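Local coordinates for protein endoribonuclease ToxN (Pectobacterium atrosepticum, PDB 2XDB) that acts as the toxic endoribonuclease of a type III toxin-antitoxin system, cutting RNA within AAA(U/G) sequences and binding the ToxI antitoxin RNA, at residues P50-K55 / L81-L86; F69-N74 / L118-A123. All coordinates share one frame; numbering follows the deposited sequence.

Interaction 1: P50-K55 / L81-L86. With nucleotides of chain B.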
loop_
_atom_site.group_PDB
_atom_site.type_symbol
_atom_site.label_atom_id
_atom_site.label_comp_id
_atom_site.label_asym_id
_atom_site.label_seq_id
_atom_site.Cartn_x
_atom_site.Cartn_y
_atom_site.Cartn_z
ATOM N N PRO A 50 -0.585 -0.701 1.195
ATOM C CA PRO A 50 -0.884 -2.130 1.172
ATOM C C PRO A 50 -1.840 -2.467 0.046
ATOM O O PRO A 50 -2.745 -1.681 -0.239
ATOM C CB PRO A 50 -1.568 -2.356 2.522
ATOM C CG PRO A 50 -2.250 -1.053 2.796
ATOM C CD PRO A 50 -1.348 0.011 2.234
ATOM N N LEU A 51 -1.628 -3.615 -0.593
ATOM C CA LEU A 51 -2.592 -4.161 -1.530
ATOM C C LEU A 51 -3.524 -5.085 -0.745
ATOM O O LEU A 51 -3.109 -5.697 0.240
ATOM C CB LEU A 51 -1.876 -4.969 -2.598
ATOM C CG LEU A 51 -0.937 -4.261 -3.563
ATOM C CD1 LEU A 51 -0.121 -5.288 -4.328
ATOM C CD2 LEU A 51 -1.769 -3.460 -4.509
ATOM N N THR A 52 -4.779 -5.180 -1.176
ATOM C CA THR A 52 -5.751 -6.071 -0.548
ATOM C C THR A 52 -6.618 -6.772 -1.595
ATOM O O THR A 52 -6.882 -6.231 -2.672
ATOM C CB THR A 52 -6.657 -5.341 0.484
ATOM O OG1 THR A 52 -7.674 -6.235 0.944
ATOM C CG2 THR A 52 -7.335 -4.153 -0.135
ATOM N N SER A 53 -7.052 -7.984 -1.275
ATOM C CA SER A 53 -7.857 -8.761 -2.202
ATOM C C SER A 53 -9.288 -8.230 -2.212
ATOM O O SER A 53 -9.684 -7.510 -1.300
ATOM C CB SER A 53 -7.804 -10.252 -1.837
ATOM O OG SER A 53 -8.067 -10.480 -0.456
ATOM N N PRO A 54 -10.066 -8.578 -3.248
ATOM C CA PRO A 54 -11.447 -8.096 -3.373
ATOM C C PRO A 54 -12.303 -8.438 -2.170
ATOM O O PRO A 54 -12.229 -9.548 -1.646
ATOM C CB PRO A 54 -11.972 -8.845 -4.596
ATOM C CG PRO A 54 -10.756 -9.099 -5.415
ATOM C CD PRO A 54 -9.656 -9.379 -4.414
ATOM N N LYS A 55 -13.087 -7.458 -1.735
ATOM C CA LYS A 55 -14.099 -7.632 -0.712
ATOM C C LYS A 55 -15.365 -7.002 -1.257
ATOM O O LYS A 55 -15.303 -6.170 -2.159
ATOM C CB LYS A 55 -13.677 -6.947 0.582
ATOM C CG LYS A 55 -12.655 -7.737 1.365
ATOM C CD LYS A 55 -11.542 -6.846 1.887
ATOM C CE LYS A 55 -10.336 -7.659 2.368
ATOM N NZ LYS A 55 -9.655 -8.413 1.265
ATOM N N LEU A 81 -8.905 -6.902 -9.586
ATOM C CA LEU A 81 -7.676 -7.377 -8.979
ATOM C C LEU A 81 -7.435 -6.695 -7.641
ATOM O O LEU A 81 -6.295 -6.362 -7.302
ATOM C CB LEU A 81 -6.505 -7.073 -9.905
ATOM C CG LEU A 81 -6.106 -8.039 -11.016
ATOM C CD1 LEU A 81 -7.157 -9.100 -11.244
ATOM C CD2 LEU A 81 -5.827 -7.264 -12.275
ATOM N N GLY A 82 -8.505 -6.472 -6.883
ATOM C CA GLY A 82 -8.372 -5.889 -5.563
ATOM C C GLY A 82 -8.075 -4.404 -5.655
ATOM O O GLY A 82 -8.405 -3.771 -6.656
ATOM N N LEU A 83 -7.459 -3.841 -4.620
ATOM C CA LEU A 83 -7.236 -2.406 -4.586
ATOM C C LEU A 83 -6.056 -2.041 -3.730
ATOM O O LEU A 83 -5.672 -2.805 -2.858
ATOM C CB LEU A 83 -8.483 -1.667 -4.094
ATOM C CG LEU A 83 -8.980 -1.872 -2.665
ATOM C CD1 LEU A 83 -8.079 -1.162 -1.674
ATOM C CD2 LEU A 83 -10.399 -1.338 -2.560
ATOM N N ILE A 84 -5.474 -0.876 -4.004
ATOM C CA ILE A 84 -4.404 -0.329 -3.187
ATOM C C ILE A 84 -5.062 0.476 -2.078
ATOM O O ILE A 84 -5.820 1.404 -2.350
ATOM C CB ILE A 84 -3.521 0.610 -4.001
ATOM C CG1 ILE A 84 -2.912 -0.108 -5.198
ATOM C CG2 ILE A 84 -2.423 1.183 -3.139
ATOM C CD1 ILE A 84 -2.082 0.823 -6.091
ATOM N N ASN A 85 -4.804 0.119 -0.826
ATOM C CA ASN A 85 -5.447 0.818 0.280
ATOM C C ASN A 85 -4.642 2.034 0.738
ATOM O O ASN A 85 -3.979 2.013 1.778
ATOM C CB ASN A 85 -5.705 -0.134 1.431
ATOM C CG ASN A 85 -7.145 -0.115 1.881
ATOM O OD1 ASN A 85 -7.838 0.895 1.758
ATOM N ND2 ASN A 85 -7.608 -1.239 2.408
ATOM N N LEU A 86 -4.697 3.093 -0.061
ATOM C CA LEU A 86 -3.933 4.294 0.213
ATOM C C LEU A 86 -4.103 4.840 1.642
ATOM O O LEU A 86 -3.157 5.374 2.217
ATOM C CB LEU A 86 -4.281 5.377 -0.813
ATOM C CG LEU A 86 -3.930 4.999 -2.243
ATOM C CD1 LEU A 86 -4.455 6.042 -3.191
ATOM C CD2 LEU A 86 -2.420 4.819 -2.405
ATOM P P U B 2 -11.036 -4.548 5.223
ATOM O OP1 U B 2 -12.430 -4.618 4.748
ATOM O OP2 U B 2 -9.942 -4.307 4.251
ATOM O "O5'" U B 2 -10.973 -3.488 6.394
ATOM C "C5'" U B 2 -11.915 -3.476 7.453
ATOM C "C4'" U B 2 -11.562 -2.405 8.452
ATOM O "O4'" U B 2 -10.321 -2.734 9.129
ATOM C "C3'" U B 2 -11.311 -1.033 7.858
ATOM O "O3'" U B 2 -12.513 -0.336 7.618
ATOM C "C2'" U B 2 -10.445 -0.375 8.913
ATOM O "O2'" U B 2 -11.262 0.031 9.994
ATOM C "C1'" U B 2 -9.592 -1.550 9.387
ATOM N N1 U B 2 -8.273 -1.673 8.725
ATOM C C2 U B 2 -7.225 -0.925 9.205
ATOM O O2 U B 2 -7.352 -0.154 10.130
ATOM N N3 U B 2 -6.029 -1.098 8.559
ATOM C C4 U B 2 -5.773 -1.943 7.502
ATOM O O4 U B 2 -4.640 -2.007 7.021
ATOM C C5 U B 2 -6.907 -2.691 7.067
ATOM C C6 U B 2 -8.083 -2.536 7.679
#

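Interaction 2: F69-N74 / L118-A123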
loop_
_atom_site.group_PDB
_atom_site.type_symbol
_atom_site.label_atom_id
_atom_site.label_comp_id
_atom_site.label_asym_id
_atom_site.label_seq_id
_atom_site.Cartn_x
_atom_site.Cartn_y
_atom_site.Cartn_z
ATOM N N PHE A 69 -7.427 2.981 -4.519
ATOM C CA PHE A 69 -7.319 2.940 -5.956
ATOM C C PHE A 69 -7.614 1.513 -6.407
ATOM O O PHE A 69 -6.841 0.597 -6.115
ATOM C CB PHE A 69 -5.930 3.396 -6.399
ATOM C CG PHE A 69 -5.739 3.381 -7.882
ATOM C CD1 PHE A 69 -6.236 4.406 -8.665
ATOM C CD2 PHE A 69 -5.072 2.339 -8.497
ATOM C CE1 PHE A 69 -6.068 4.390 -10.039
ATOM C CE2 PHE A 69 -4.890 2.322 -9.870
ATOM C CZ PHE A 69 -5.391 3.348 -10.643
ATOM N N LYS A 70 -8.741 1.318 -7.089
ATOM C CA LYS A 70 -9.116 -0.015 -7.564
ATOM C C LYS A 70 -8.191 -0.541 -8.673
ATOM O O LYS A 70 -7.781 0.197 -9.560
ATOM C CB LYS A 70 -10.558 -0.004 -8.062
ATOM C CG LYS A 70 -11.618 -0.385 -7.038
ATOM C CD LYS A 70 -13.007 -0.325 -7.670
ATOM C CE LYS A 70 -13.984 -1.313 -7.043
ATOM N NZ LYS A 70 -15.359 -1.195 -7.630
ATOM N N LEU A 71 -7.870 -1.822 -8.621
ATOM C CA LEU A 71 -7.048 -2.458 -9.646
ATOM C C LEU A 71 -7.893 -3.382 -10.517
ATOM O O LEU A 71 -8.771 -4.078 -10.018
ATOM C CB LEU A 71 -5.950 -3.292 -8.984
ATOM C CG LEU A 71 -4.633 -2.606 -8.618
ATOM C CD1 LEU A 71 -4.803 -1.114 -8.531
ATOM C CD2 LEU A 71 -4.061 -3.162 -7.328
ATOM N N HIS A 72 -7.631 -3.394 -11.816
ATOM C CA HIS A 72 -8.172 -4.439 -12.686
ATOM C C HIS A 72 -7.254 -4.612 -13.895
ATOM O O HIS A 72 -6.372 -3.786 -14.131
ATOM C CB HIS A 72 -9.597 -4.112 -13.122
ATOM C CG HIS A 72 -9.701 -2.901 -13.990
ATOM N ND1 HIS A 72 -10.042 -1.662 -13.496
ATOM C CD2 HIS A 72 -9.510 -2.736 -15.322
ATOM C CE1 HIS A 72 -10.052 -0.782 -14.485
ATOM N NE2 HIS A 72 -9.730 -1.408 -15.603
ATOM N N GLU A 73 -7.430 -5.688 -14.651
ATOM C CA GLU A 73 -6.582 -5.913 -15.815
ATOM C C GLU A 73 -6.772 -4.844 -16.909
ATOM O O GLU A 73 -7.904 -4.489 -17.242
ATOM C CB GLU A 73 -6.821 -7.309 -16.389
ATOM C CG GLU A 73 -6.211 -7.475 -17.767
ATOM C CD GLU A 73 -6.306 -8.882 -18.306
ATOM O OE1 GLU A 73 -7.097 -9.684 -17.754
ATOM O OE2 GLU A 73 -5.589 -9.168 -19.292
ATOM N N ASN A 74 -5.668 -4.333 -17.464
ATOM C CA ASN A 74 -5.727 -3.376 -18.583
ATOM C C ASN A 74 -6.692 -3.855 -19.659
ATOM O O ASN A 74 -6.539 -4.957 -20.207
ATOM C CB ASN A 74 -4.354 -3.180 -19.239
ATOM C CG ASN A 74 -3.370 -2.383 -18.374
ATOM O OD1 ASN A 74 -3.053 -1.234 -18.677
ATOM N ND2 ASN A 74 -2.853 -3.010 -17.327
ATOM N N LEU A 118 0.803 -5.238 -11.973
ATOM C CA LEU A 118 1.925 -4.327 -12.223
ATOM C C LEU A 118 1.630 -3.493 -13.458
ATOM O O LEU A 118 1.826 -2.279 -13.474
ATOM C CB LEU A 118 3.214 -5.114 -12.447
ATOM C CG LEU A 118 4.544 -4.576 -11.934
ATOM C CD1 LEU A 118 5.646 -4.961 -12.895
ATOM C CD2 LEU A 118 4.516 -3.082 -11.747
ATOM N N GLN A 119 1.144 -4.155 -14.499
ATOM C CA GLN A 119 0.949 -3.474 -15.761
ATOM C C GLN A 119 -0.109 -2.409 -15.596
ATOM O O GLN A 119 -0.035 -1.350 -16.210
ATOM C CB GLN A 119 0.546 -4.443 -16.863
ATOM C CG GLN A 119 0.634 -3.829 -18.247
ATOM C CD GLN A 119 -0.115 -4.631 -19.280
ATOM O OE1 GLN A 119 -0.189 -5.863 -19.198
ATOM N NE2 GLN A 119 -0.678 -3.942 -20.264
ATOM N N PHE A 120 -1.105 -2.684 -14.767
ATOM C CA PHE A 120 -2.145 -1.692 -14.559
ATOM C C PHE A 120 -1.616 -0.536 -13.710
ATOM O O PHE A 120 -1.760 0.632 -14.073
ATOM C CB PHE A 120 -3.369 -2.315 -13.921
ATOM C CG PHE A 120 -4.492 -1.359 -13.756
ATOM C CD1 PHE A 120 -4.802 -0.843 -12.512
ATOM C CD2 PHE A 120 -5.223 -0.947 -14.848
ATOM C CE1 PHE A 120 -5.830 0.053 -12.362
ATOM C CE2 PHE A 120 -6.255 -0.060 -14.705
ATOM C CZ PHE A 120 -6.561 0.441 -13.459
ATOM N N ILE A 121 -0.999 -0.878 -12.583
ATOM C CA ILE A 121 -0.356 0.107 -11.724
ATOM C C ILE A 121 0.627 1.011 -12.483
ATOM O O ILE A 121 0.591 2.232 -12.352
ATOM C CB ILE A 121 0.401 -0.580 -10.590
ATOM C CG1 ILE A 121 -0.575 -1.248 -9.619
ATOM C CG2 ILE A 121 1.276 0.411 -9.899
ATOM C CD1 ILE A 121 0.083 -2.102 -8.585
ATOM N N ARG A 122 1.520 0.414 -13.262
ATOM C CA ARG A 122 2.490 1.202 -14.007
ATOM C C ARG A 122 1.814 2.188 -14.967
ATOM O O ARG A 122 2.198 3.338 -15.049
ATOM C CB ARG A 122 3.439 0.297 -14.773
ATOM C CG ARG A 122 4.330 1.054 -15.738
ATOM C CD ARG A 122 5.291 0.125 -16.494
ATOM N NE ARG A 122 4.641 -0.618 -17.573
ATOM C CZ ARG A 122 4.436 -1.931 -17.532
ATOM N NH1 ARG A 122 3.846 -2.552 -18.539
ATOM N NH2 ARG A 122 4.832 -2.629 -16.477
ATOM N N ALA A 123 0.793 1.737 -15.678
ATOM C CA ALA A 123 0.076 2.599 -16.600
ATOM C C ALA A 123 -0.650 3.707 -15.860
ATOM O O ALA A 123 -1.031 4.706 -16.452
ATOM C CB ALA A 123 -0.914 1.780 -17.443
#

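Interaction 1: P50-K55 / L81-L86
Thr52 and Leu83 form a hydrogen-bonded antiparallel pair joining strands 45-52 and 80-91 of the central sheet. Thr52 N donates to Leu83 O at 3.0 Å, and Leu83 N returns a bond to Thr52 O with the donor in the carbonyl plane. Asn85 N closes a third bond on Pro50 O at 2.8 Å, nearly straight at hydrogen (167°). Past Thr52 the ladder gives way to a close CA-H...O contact, Gly82 CA to Thr52 O at 3.3 Å, at a glycine with positive phi.

Apolar contacts lie on both faces. Thr52 CG2 meets Leu83 CD1 at 3.4 Å, the two side chains running side by side. On the other face Leu51 CD2 lies against Ile84 CG1 at 3.6 Å, toward Leu71. The Pro50 ring rests by CG on Asn85 CB.

Side-chain hydrogen bonds hold Lys55 beside the RNA. Its chain bends at chi2 and chi4, and NZ donates to Thr52 OG1 (3.0 Å). NZ also donates to Ser53 O at 2.7 Å, from above the carbonyl plane rather than on a lone pair. Lys55 CD approaches OP1 of U2 of chain B at 3.7 Å. The protein thus holds NZ while the aliphatic chain faces the phosphate; the charge probably still attracts the RNA at longer range.

Interaction 2: F69-N74 / L118-A123
Phe120 projects from helix 109-123 onto edge strand 69-73 of the antiparallel sheet, forming an aromatic cluster with Phe69 and His72. The helical and strand segments run at 123° to each other, with axes 7.8 Å apart at closest approach. With CG anti to the backbone N, the Phe120 ring extends from the helix to the strand, and His72 O lies over one of its faces, offset toward the rim.

His72 starts out away from the helix, but its imidazole swings back: CG sits between the backbone N and the carbonyl carbon, bringing one ring face over Phe120 CE2. The planes are tilted by 42°, so the pair is oblique. Phe69 approaches rim to rim, its CE2 3.5 Å from Phe120 CE1, and also packs on Ile128 of helix 125-140. The Leu71 side chain crosses that of Phe120 obliquely, its CD1 4.0 Å from Phe120 CD1, and also touches Ile121 CG1.

At the strand's end, the amides of Asn74 and Gln119 stack with their planes 15° apart, Asn74 CG lying 3.6 Å from Gln119 NE2. A cobalt ion is bound about 3 Å from the Asn74 side chain. Asn74 ND2 meets the Phe120 ring at its edge, near the ring plane, 4.0 Å from Phe120 CD2.

How the interactions relate
Interactions 1 and 2 have centres 11 Å apart and meet through neighbouring strands of one antiparallel sheet. Along the chain their segments alternate: 50-55, 69-74, 81-86, then 118-123. Strand 80-91 lies between strands 45-52 and 69-73, so interaction 1 joins two inner strands, whereas interaction 2 sets helix 109-123 against the outermost strand at that end of the sheet. Probable backbone hydrogen bonds join them, Leu71 N to Gly82 O at 2.8 Å and Leu81 N to Leu71 O at 2.9 Å. Continuous strand pairing therefore connects the RNA-proximal segment 50-55 with the helix-covered edge, all within the ToxN family region.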